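Long-range contacts in superoxide dismutase (Clostridium difficile, PDB 3TJT), which probably disproportionates superoxide into hydrogen peroxide and dioxygen at an iron(III) centre, as an iron/manganese-family superoxide dismutase: residues A[11-16]-A[25-30]; A[82-87]-A[131-136]; A[164-169]-A[182-187]. All blocks are in the same frame, centred on the assembly; numbering follows the deposited sequence.

Contact 1 of 3, residues A[11-16]-A[25-30]; sequences LPYAYD and ETMKLH. With FE (Fe (III) ion), chain B.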
loop_
_atom_site.group_PDB
_atom_site.type_symbol
_atom_site.label_atom_id
_atom_site.label_comp_id
_atom_site.label_asym_id
_atom_site.label_seq_id
_atom_site.Cartn_x
_atom_site.Cartn_y
_atom_site.Cartn_z
ATOM N N LEU A 11 16.774 -10.404 -13.691
ATOM C CA LEU A 11 15.675 -11.360 -13.600
ATOM C C LEU A 11 16.176 -12.740 -14.031
ATOM O O LEU A 11 16.867 -12.860 -15.041
ATOM C CB LEU A 11 14.500 -10.915 -14.473
ATOM C CG LEU A 11 13.163 -11.575 -14.151
ATOM C CD1 LEU A 11 12.653 -11.130 -12.769
ATOM C CD2 LEU A 11 12.137 -11.243 -15.229
ATOM N N PRO A 12 15.855 -13.779 -13.248
ATOM C CA PRO A 12 16.407 -15.125 -13.483
ATOM C C PRO A 12 15.751 -15.910 -14.631
ATOM O O PRO A 12 16.039 -17.098 -14.788
ATOM C CB PRO A 12 16.144 -15.857 -12.155
ATOM C CG PRO A 12 15.815 -14.767 -11.145
ATOM C CD PRO A 12 15.157 -13.684 -11.953
ATOM N N TYR A 13 14.873 -15.270 -15.396
ATOM C CA TYR A 13 14.149 -15.919 -16.491
ATOM C C TYR A 13 13.640 -14.799 -17.389
ATOM O O TYR A 13 13.774 -13.625 -17.051
ATOM C CB TYR A 13 12.981 -16.766 -15.959
ATOM C CG TYR A 13 12.385 -16.179 -14.696
ATOM C CD1 TYR A 13 11.494 -15.115 -14.760
ATOM C CD2 TYR A 13 12.750 -16.662 -13.441
ATOM C CE1 TYR A 13 10.966 -14.544 -13.600
ATOM C CE2 TYR A 13 12.235 -16.100 -12.277
ATOM C CZ TYR A 13 11.341 -15.043 -12.361
ATOM O OH TYR A 13 10.830 -14.469 -11.209
ATOM N N ALA A 14 13.059 -15.151 -18.531
ATOM C CA ALA A 14 12.540 -14.143 -19.446
ATOM C C ALA A 14 11.396 -13.368 -18.786
ATOM O O ALA A 14 10.699 -13.903 -17.923
ATOM C CB ALA A 14 12.055 -14.801 -20.730
ATOM N N TYR A 15 11.184 -12.128 -19.214
ATOM C CA TYR A 15 10.146 -11.301 -18.598
ATOM C C TYR A 15 8.732 -11.835 -18.837
ATOM O O TYR A 15 7.822 -11.535 -18.065
ATOM C CB TYR A 15 10.261 -9.835 -19.035
ATOM C CG TYR A 15 11.418 -9.089 -18.405
ATOM C CD1 TYR A 15 11.220 -8.248 -17.320
ATOM C CD2 TYR A 15 12.712 -9.239 -18.888
ATOM C CE1 TYR A 15 12.271 -7.557 -16.749
ATOM C CE2 TYR A 15 13.775 -8.561 -18.317
ATOM C CZ TYR A 15 13.548 -7.720 -17.238
ATOM O OH TYR A 15 14.602 -7.039 -16.670
ATOM N N ASP A 16 8.545 -12.630 -19.893
ATOM C CA ASP A 16 7.250 -13.249 -20.155
ATOM C C ASP A 16 7.170 -14.709 -19.686
ATOM O O ASP A 16 6.213 -15.421 -19.990
ATOM C CB ASP A 16 6.884 -13.137 -21.651
ATOM C CG ASP A 16 7.821 -13.938 -22.553
ATOM O OD1 ASP A 16 8.811 -14.509 -22.050
ATOM O OD2 ASP A 16 7.563 -14.001 -23.774
ATOM N N GLU A 25 4.303 -7.200 -18.811
ATOM C CA GLU A 25 4.397 -5.768 -18.560
ATOM C C GLU A 25 4.680 -5.508 -17.077
ATOM O O GLU A 25 5.492 -4.650 -16.724
ATOM C CB GLU A 25 3.107 -5.075 -18.998
ATOM C CG GLU A 25 2.866 -5.117 -20.516
ATOM C CD GLU A 25 2.561 -6.512 -21.087
ATOM O OE1 GLU A 25 1.974 -7.369 -20.380
ATOM O OE2 GLU A 25 2.897 -6.737 -22.279
ATOM N N THR A 26 4.013 -6.271 -16.227
ATOM C CA THR A 26 4.224 -6.157 -14.782
ATOM C C THR A 26 5.619 -6.624 -14.370
ATOM O O THR A 26 6.274 -5.994 -13.539
ATOM C CB THR A 26 3.139 -6.918 -14.021
ATOM O OG1 THR A 26 1.893 -6.243 -14.192
ATOM C CG2 THR A 26 3.468 -7.003 -12.526
ATOM N N MET A 27 6.098 -7.716 -14.958
ATOM C CA MET A 27 7.464 -8.147 -14.652
ATOM C C MET A 27 8.482 -7.061 -14.989
ATOM O O MET A 27 9.413 -6.814 -14.223
ATOM C CB MET A 27 7.818 -9.464 -15.369
ATOM C CG MET A 27 6.952 -10.654 -14.960
ATOM S SD MET A 27 7.021 -11.088 -13.183
ATOM C CE MET A 27 8.782 -11.292 -12.941
ATOM N N LYS A 28 8.301 -6.401 -16.132
ATOM C CA LYS A 28 9.182 -5.310 -16.535
ATOM C C LYS A 28 9.146 -4.145 -15.542
ATOM O O LYS A 28 10.183 -3.664 -15.104
ATOM C CB LYS A 28 8.825 -4.812 -17.941
ATOM C CG LYS A 28 9.183 -5.782 -19.058
ATOM C CD LYS A 28 10.466 -5.364 -19.775
ATOM C CE LYS A 28 10.841 -6.368 -20.872
ATOM N NZ LYS A 28 12.206 -6.125 -21.431
ATOM N N LEU A 29 7.947 -3.698 -15.187
ATOM C CA LEU A 29 7.821 -2.580 -14.261
ATOM C C LEU A 29 8.337 -2.978 -12.891
ATOM O O LEU A 29 9.084 -2.239 -12.259
ATOM C CB LEU A 29 6.356 -2.157 -14.137
ATOM C CG LEU A 29 5.759 -1.425 -15.343
ATOM C CD1 LEU A 29 4.245 -1.492 -15.289
ATOM C CD2 LEU A 29 6.236 0.008 -15.410
ATOM N N HIS A 30 7.923 -4.147 -12.433
ATOM C CA HIS A 30 8.230 -4.586 -11.072
ATOM C C HIS A 30 9.746 -4.694 -10.892
ATOM O O HIS A 30 10.303 -4.231 -9.894
ATOM C CB HIS A 30 7.551 -5.930 -10.813
ATOM C CG HIS A 30 7.295 -6.211 -9.364
ATOM N ND1 HIS A 30 6.722 -7.387 -8.934
ATOM C CD2 HIS A 30 7.506 -5.463 -8.253
ATOM C CE1 HIS A 30 6.603 -7.361 -7.618
ATOM N NE2 HIS A 30 7.073 -6.207 -7.183
HETATM FE FE FE B . 6.821 -5.203 -5.290
HETATM O O HOH W 1 6.521 -4.594 -3.165
#
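Y15 and M27 mark the closest pass of the two backbones, their CA atoms 5.7 Å apart. Segment 11-16 is an irregular loop that lies against the first turns of helix 24-46, and the carbonyl O of Y15 lies 3.3 Å from CG of M27.

Y15 lays its ring across the aliphatic chain of K28. The lysine bends at chi2 (-102°), which carries CE over one ring face, 4.0 Å from the Y15 centroid, in a CH-pi contact. NZ follows over the same face as a cation-pi partner, 4.3 Å from the Y15 centroid and 19° off the ring normal. L11 CD2 sits over the opposite face, near the rim, so the ring is sandwiched between a leucine of its own loop and the helix lysine. Its hydroxyl is held by D32, one helical turn beyond K28.

M27 packs against L11 and Y13. Bends at its last two torsions fold the methyl back, so that CE meets CD1 of L11 at 3.9 Å and reaches CE1 of Y13 in the plane of that ring, at its edge. The Y13 hydroxyl bonds to the carbonyl O of F89.

H30 takes no part in this packing; one turn on from M27, it gives NE2 to the iron at 2.2 Å. The contact joins the N-terminal loop to the start of helix 24-46, while F89 of helix 72-90 packs on both L11 and M27 and the short helix 174-177 touches T26 and L29 through L175.

Contact 2 of 3, residues A[82-87]-A[131-136]; sequences AYNHKF and SGWAWL. With FE (Fe (III) ion), chain B.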
loop_
_atom_site.group_PDB
_atom_site.type_symbol
_atom_site.label_atom_id
_atom_site.label_comp_id
_atom_site.label_asym_id
_atom_site.label_seq_id
_atom_site.Cartn_x
_atom_site.Cartn_y
_atom_site.Cartn_z
ATOM N N ALA A 82 14.854 -3.828 -1.590
ATOM C CA ALA A 82 15.877 -4.519 -2.372
ATOM C C ALA A 82 15.944 -5.997 -2.015
ATOM O O ALA A 82 15.973 -6.858 -2.896
ATOM C CB ALA A 82 17.234 -3.854 -2.182
ATOM N N TYR A 83 15.973 -6.292 -0.721
ATOM C CA TYR A 83 16.044 -7.676 -0.278
ATOM C C TYR A 83 14.799 -8.449 -0.702
ATOM O O TYR A 83 14.895 -9.553 -1.250
ATOM C CB TYR A 83 16.206 -7.758 1.244
ATOM C CG TYR A 83 16.364 -9.185 1.714
ATOM C CD1 TYR A 83 17.613 -9.788 1.729
ATOM C CD2 TYR A 83 15.265 -9.934 2.111
ATOM C CE1 TYR A 83 17.767 -11.095 2.140
ATOM C CE2 TYR A 83 15.411 -11.250 2.516
ATOM C CZ TYR A 83 16.666 -11.819 2.533
ATOM O OH TYR A 83 16.820 -13.124 2.936
ATOM N N ASN A 84 13.627 -7.874 -0.436
ATOM C CA ASN A 84 12.375 -8.570 -0.681
ATOM C C ASN A 84 12.175 -8.892 -2.167
ATOM O O ASN A 84 11.684 -9.962 -2.517
ATOM C CB ASN A 84 11.177 -7.765 -0.151
ATOM C CG ASN A 84 11.133 -7.692 1.371
ATOM O OD1 ASN A 84 11.794 -8.465 2.072
ATOM N ND2 ASN A 84 10.334 -6.755 1.893
ATOM N N HIS A 85 12.536 -7.959 -3.039
ATOM C CA HIS A 85 12.320 -8.182 -4.463
ATOM C C HIS A 85 13.312 -9.182 -5.035
ATOM O O HIS A 85 12.934 -10.030 -5.842
ATOM C CB HIS A 85 12.318 -6.859 -5.233
ATOM C CG HIS A 85 11.060 -6.086 -5.019
ATOM N ND1 HIS A 85 10.871 -5.268 -3.923
ATOM C CD2 HIS A 85 9.891 -6.075 -5.705
ATOM C CE1 HIS A 85 9.653 -4.754 -3.967
ATOM N NE2 HIS A 85 9.038 -5.232 -5.035
ATOM N N LYS A 86 14.569 -9.098 -4.619
ATOM C CA LYS A 86 15.533 -10.106 -5.050
ATOM C C LYS A 86 15.003 -11.485 -4.664
ATOM O O LYS A 86 14.986 -12.413 -5.485
ATOM C CB LYS A 86 16.918 -9.875 -4.434
ATOM C CG LYS A 86 17.960 -10.871 -4.966
ATOM C CD LYS A 86 19.219 -10.928 -4.106
ATOM C CE LYS A 86 19.891 -9.586 -4.000
ATOM N NZ LYS A 86 21.163 -9.657 -3.215
ATOM N N PHE A 87 14.550 -11.608 -3.420
ATOM C CA PHE A 87 13.997 -12.858 -2.907
ATOM C C PHE A 87 12.778 -13.308 -3.713
ATOM O O PHE A 87 12.657 -14.476 -4.090
ATOM C CB PHE A 87 13.612 -12.693 -1.421
ATOM C CG PHE A 87 13.032 -13.928 -0.808
ATOM C CD1 PHE A 87 13.843 -14.818 -0.114
ATOM C CD2 PHE A 87 11.687 -14.215 -0.929
ATOM C CE1 PHE A 87 13.314 -15.956 0.448
ATOM C CE2 PHE A 87 11.153 -15.369 -0.374
ATOM C CZ PHE A 87 11.966 -16.239 0.313
ATOM N N SER A 131 -0.321 -2.089 1.787
ATOM C CA SER A 131 0.809 -2.699 1.076
ATOM C C SER A 131 1.535 -3.671 1.989
ATOM O O SER A 131 1.683 -3.413 3.188
ATOM C CB SER A 131 1.806 -1.623 0.629
ATOM O OG SER A 131 1.200 -0.660 -0.245
ATOM N N GLY A 132 2.004 -4.786 1.440
ATOM C CA GLY A 132 2.820 -5.682 2.248
ATOM C C GLY A 132 3.064 -7.027 1.603
ATOM O O GLY A 132 2.934 -7.167 0.391
ATOM N N TRP A 133 3.420 -8.007 2.433
ATOM C CA TRP A 133 3.915 -9.313 1.983
ATOM C C TRP A 133 3.334 -10.410 2.863
ATOM O O TRP A 133 3.090 -10.195 4.051
ATOM C CB TRP A 133 5.442 -9.367 2.119
ATOM C CG TRP A 133 6.172 -8.458 1.202
ATOM C CD1 TRP A 133 6.330 -7.108 1.335
ATOM C CD2 TRP A 133 6.859 -8.826 0.000
ATOM N NE1 TRP A 133 7.061 -6.613 0.288
ATOM C CE2 TRP A 133 7.400 -7.646 -0.547
ATOM C CE3 TRP A 133 7.078 -10.040 -0.658
ATOM C CZ2 TRP A 133 8.143 -7.637 -1.728
ATOM C CZ3 TRP A 133 7.820 -10.033 -1.837
ATOM C CH2 TRP A 133 8.341 -8.841 -2.358
ATOM N N ALA A 134 3.119 -11.593 2.289
ATOM C CA ALA A 134 2.817 -12.778 3.092
ATOM C C ALA A 134 4.000 -13.729 2.994
ATOM O O ALA A 134 4.571 -13.894 1.919
ATOM C CB ALA A 134 1.550 -13.465 2.606
ATOM N N TRP A 135 4.359 -14.358 4.111
ATOM C CA TRP A 135 5.578 -15.164 4.169
ATOM C C TRP A 135 5.345 -16.539 4.789
ATOM O O TRP A 135 4.562 -16.682 5.731
ATOM C CB TRP A 135 6.648 -14.467 5.033
ATOM C CG TRP A 135 6.995 -13.049 4.653
ATOM C CD1 TRP A 135 6.475 -11.902 5.195
ATOM C CD2 TRP A 135 7.940 -12.638 3.669
ATOM N NE1 TRP A 135 7.052 -10.799 4.607
ATOM C CE2 TRP A 135 7.949 -11.223 3.661
ATOM C CE3 TRP A 135 8.789 -13.328 2.790
ATOM C CZ2 TRP A 135 8.760 -10.491 2.807
ATOM C CZ3 TRP A 135 9.602 -12.595 1.943
ATOM C CH2 TRP A 135 9.580 -11.186 1.952
ATOM N N LEU A 136 6.039 -17.545 4.258
ATOM C CA LEU A 136 6.274 -18.782 5.004
ATOM C C LEU A 136 7.661 -18.615 5.596
ATOM O O LEU A 136 8.634 -18.383 4.869
ATOM C CB LEU A 136 6.233 -20.006 4.080
ATOM C CG LEU A 136 6.673 -21.340 4.699
ATOM C CD1 LEU A 136 5.689 -21.767 5.777
ATOM C CD2 LEU A 136 6.805 -22.413 3.625
HETATM FE FE FE B . 6.821 -5.203 -5.290
HETATM O O HOH W 1 6.521 -4.594 -3.165
#
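N84 lies against two tryptophans of the strand, W133 and W135, which project toward helix 82-87 from alternate positions. The helix and strand axes come within 11.5 Å at an angle of 52°, and large side chains fill the distance between them. CB of N84 sits over one face of W133, 3.4 Å from CZ2, a close CH-pi contact near the ring's rim. The amide then turns to W135, with OD1 3.5 Å from CH2 of W135, while ND2 bonds to OE1 of Q152. That same oxygen accepts NE1 of W133, so Q152 ties the amide to the indole.

H85 follows. Its CB leaves the helix away from the strand, but with CG beside the backbone N (chi1 -75°) the imidazole comes back to meet W133 edge-to-face: the indole edge points at the H85 face, with planes at 84°. NE2 binds the iron at 2.2 Å, and ND1 bonds to the carbonyl O of G81.

F87 receives the edge of W135 in an offset edge-to-face pair, CD2 of F87 lying 3.9 Å from CZ3 of W135.

W133 thus sets its edge against the face of an iron ligand. Bonds at both nitrogens, to G81 and to the iron, limit the rotation of the imidazole, and the G81 bond would be expected to make it a somewhat stronger donor to the metal.

Contact 3 of 3, residues A[164-169]-A[182-187]; sequences IGLDVW and NEYIDN. With FE (Fe (III) ion), chain B.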
loop_
_atom_site.group_PDB
_atom_site.type_symbol
_atom_site.label_atom_id
_atom_site.label_comp_id
_atom_site.label_asym_id
_atom_site.label_seq_id
_atom_site.Cartn_x
_atom_site.Cartn_y
_atom_site.Cartn_z
ATOM N N ILE A 164 9.205 -19.066 1.497
ATOM C CA ILE A 164 8.607 -18.418 0.321
ATOM C C ILE A 164 7.943 -17.107 0.765
ATOM O O ILE A 164 7.700 -16.893 1.952
ATOM C CB ILE A 164 7.575 -19.312 -0.425
ATOM C CG1 ILE A 164 6.253 -19.412 0.343
ATOM C CG2 ILE A 164 8.173 -20.698 -0.754
ATOM C CD1 ILE A 164 5.138 -20.140 -0.420
ATOM N N GLY A 165 7.659 -16.227 -0.182
ATOM C CA GLY A 165 7.008 -14.971 0.155
ATOM C C GLY A 165 6.301 -14.414 -1.061
ATOM O O GLY A 165 6.776 -14.610 -2.177
ATOM N N LEU A 166 5.180 -13.727 -0.836
ATOM C CA LEU A 166 4.353 -13.177 -1.914
ATOM C C LEU A 166 4.133 -11.684 -1.710
ATOM O O LEU A 166 3.656 -11.244 -0.656
ATOM C CB LEU A 166 2.999 -13.895 -1.962
ATOM C CG LEU A 166 1.956 -13.362 -2.963
ATOM C CD1 LEU A 166 2.497 -13.376 -4.394
ATOM C CD2 LEU A 166 0.658 -14.164 -2.843
ATOM N N ASP A 167 4.488 -10.918 -2.731
ATOM C CA ASP A 167 4.294 -9.471 -2.770
ATOM C C ASP A 167 2.819 -9.176 -3.025
ATOM O O ASP A 167 2.283 -9.555 -4.064
ATOM C CB ASP A 167 5.162 -8.906 -3.900
ATOM C CG ASP A 167 5.217 -7.393 -3.924
ATOM O OD1 ASP A 167 4.482 -6.731 -3.154
ATOM O OD2 ASP A 167 6.019 -6.845 -4.718
ATOM N N VAL A 168 2.148 -8.511 -2.083
ATOM C CA VAL A 168 0.759 -8.107 -2.326
ATOM C C VAL A 168 0.558 -6.592 -2.355
ATOM O O VAL A 168 -0.561 -6.109 -2.175
ATOM C CB VAL A 168 -0.277 -8.788 -1.372
ATOM C CG1 VAL A 168 -0.362 -10.288 -1.651
ATOM C CG2 VAL A 168 0.059 -8.528 0.095
ATOM N N TRP A 169 1.635 -5.851 -2.592
ATOM C CA TRP A 169 1.510 -4.451 -2.992
ATOM C C TRP A 169 0.674 -4.464 -4.261
ATOM O O TRP A 169 0.776 -5.395 -5.071
ATOM C CB TRP A 169 2.867 -3.843 -3.321
ATOM C CG TRP A 169 3.712 -3.451 -2.133
ATOM C CD1 TRP A 169 4.132 -4.264 -1.112
ATOM C CD2 TRP A 169 4.259 -2.156 -1.869
ATOM N NE1 TRP A 169 4.906 -3.544 -0.226
ATOM C CE2 TRP A 169 5.008 -2.253 -0.672
ATOM C CE3 TRP A 169 4.200 -0.925 -2.529
ATOM C CZ2 TRP A 169 5.682 -1.159 -0.122
ATOM C CZ3 TRP A 169 4.880 0.168 -1.984
ATOM C CH2 TRP A 169 5.609 0.041 -0.790
ATOM N N ASN A 182 -7.433 -11.985 -4.772
ATOM C CA ASN A 182 -7.653 -13.419 -4.596
ATOM C C ASN A 182 -7.227 -14.253 -5.810
ATOM O O ASN A 182 -6.681 -15.341 -5.650
ATOM C CB ASN A 182 -9.112 -13.722 -4.231
ATOM C CG ASN A 182 -10.056 -13.530 -5.404
ATOM O OD1 ASN A 182 -10.191 -12.428 -5.935
ATOM N ND2 ASN A 182 -10.694 -14.613 -5.832
ATOM N N GLU A 183 -7.481 -13.748 -7.016
ATOM C CA GLU A 183 -7.125 -14.479 -8.230
ATOM C C GLU A 183 -5.622 -14.478 -8.453
ATOM O O GLU A 183 -5.052 -15.466 -8.914
ATOM C CB GLU A 183 -7.835 -13.885 -9.451
ATOM C CG GLU A 183 -9.346 -14.059 -9.405
ATOM C CD GLU A 183 -10.063 -13.340 -10.536
ATOM O OE1 GLU A 183 -9.386 -12.730 -11.383
ATOM O OE2 GLU A 183 -11.311 -13.383 -10.567
ATOM N N TYR A 184 -4.987 -13.356 -8.135
ATOM C CA TYR A 184 -3.536 -13.244 -8.201
ATOM C C TYR A 184 -2.881 -14.250 -7.259
ATOM O O TYR A 184 -1.948 -14.960 -7.639
ATOM C CB TYR A 184 -3.125 -11.824 -7.818
ATOM C CG TYR A 184 -1.656 -11.603 -7.498
ATOM C CD1 TYR A 184 -0.666 -11.788 -8.460
ATOM C CD2 TYR A 184 -1.271 -11.152 -6.239
ATOM C CE1 TYR A 184 0.687 -11.542 -8.163
ATOM C CE2 TYR A 184 0.052 -10.910 -5.931
ATOM C CZ TYR A 184 1.029 -11.105 -6.890
ATOM O OH TYR A 184 2.337 -10.842 -6.562
ATOM N N ILE A 185 -3.378 -14.307 -6.029
ATOM C CA ILE A 185 -2.809 -15.208 -5.027
ATOM C C ILE A 185 -2.931 -16.661 -5.476
ATOM O O ILE A 185 -1.960 -17.421 -5.448
ATOM C CB ILE A 185 -3.486 -15.019 -3.657
ATOM C CG1 ILE A 185 -3.197 -13.607 -3.132
ATOM C CG2 ILE A 185 -3.005 -16.084 -2.676
ATOM C CD1 ILE A 185 -4.142 -13.152 -2.019
ATOM N N ASP A 186 -4.121 -17.045 -5.910
ATOM C CA ASP A 186 -4.332 -18.418 -6.355
ATOM C C ASP A 186 -3.435 -18.778 -7.544
ATOM O O ASP A 186 -2.823 -19.847 -7.566
ATOM C CB ASP A 186 -5.797 -18.656 -6.709
ATOM C CG ASP A 186 -6.127 -20.134 -6.828
ATOM O OD1 ASP A 186 -5.838 -20.899 -5.876
ATOM O OD2 ASP A 186 -6.669 -20.529 -7.874
ATOM N N ASN A 187 -3.340 -17.882 -8.519
ATOM C CA ASN A 187 -2.517 -18.141 -9.696
ATOM C C ASN A 187 -1.031 -18.214 -9.388
ATOM O O ASN A 187 -0.284 -18.916 -10.064
ATOM C CB ASN A 187 -2.778 -17.101 -10.780
ATOM C CG ASN A 187 -3.901 -17.508 -11.705
ATOM O OD1 ASN A 187 -4.315 -18.668 -11.713
ATOM N ND2 ASN A 187 -4.402 -16.565 -12.484
HETATM FE FE FE B . 6.821 -5.203 -5.290
HETATM O O HOH W 1 6.521 -4.594 -3.165
#
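L166 and Y184 run antiparallel alongside one another at the apolar centre. Leaving the strand with CG anti to the backbone N (chi1 175°), L166 splits its methyls between two helix residues: CD1 lies 3.7 Å from CZ of Y184, and CD2 lies 3.9 Å from CG1 of I185. V168 adds a looser touch, its CG1 at the edge of the tyrosine ring.

Further out, Y184 reaches the strand with its hydroxyl. OH donates to the backbone carbonyl O of D167 at 2.8 Å, lying in the carbonyl plane with a C=O...donor angle of 152°. The bond grips the main chain of an iron ligand, a second-shell link from helix 182-187 to the metal site. The side chain of the same residue binds the iron, OD2 of D167 at 1.9 Å, while OD1 accepts the backbone N of W169 at 3.0 Å. That Asx turn restrains the carboxylate where the strand gives way to loop.

Strand 161-167 is an outer strand of this chain's three-stranded sheet, beside 132-138. Helix 181-188 packs against it, the axes of 182-187 and 165-167 at 146°; F121 of helix 114-127 meets L166, and F88 of helix 72-90 touches L166, D167 and Y184.

How the contacts relate
The contacts follow one another along the chain, each closing before the next opens. Contact 1 lies in the helical N-terminal region, contact 3 in the C-terminal domain, and contact 2 bridges them by setting helix 72-90 against strand 132-138. Contact 1 is centred about 16 Å from each of the others; contacts 2 and 3 have centres about 11 Å apart and share the antiparallel sheet, in which strands 132-138 and 161-167 are neighbours. All three converge on the iron, supplying H30, H85 and D167 in turn, with H171 and a water completing the five ligands. The metal thus sits between the two domains and links them.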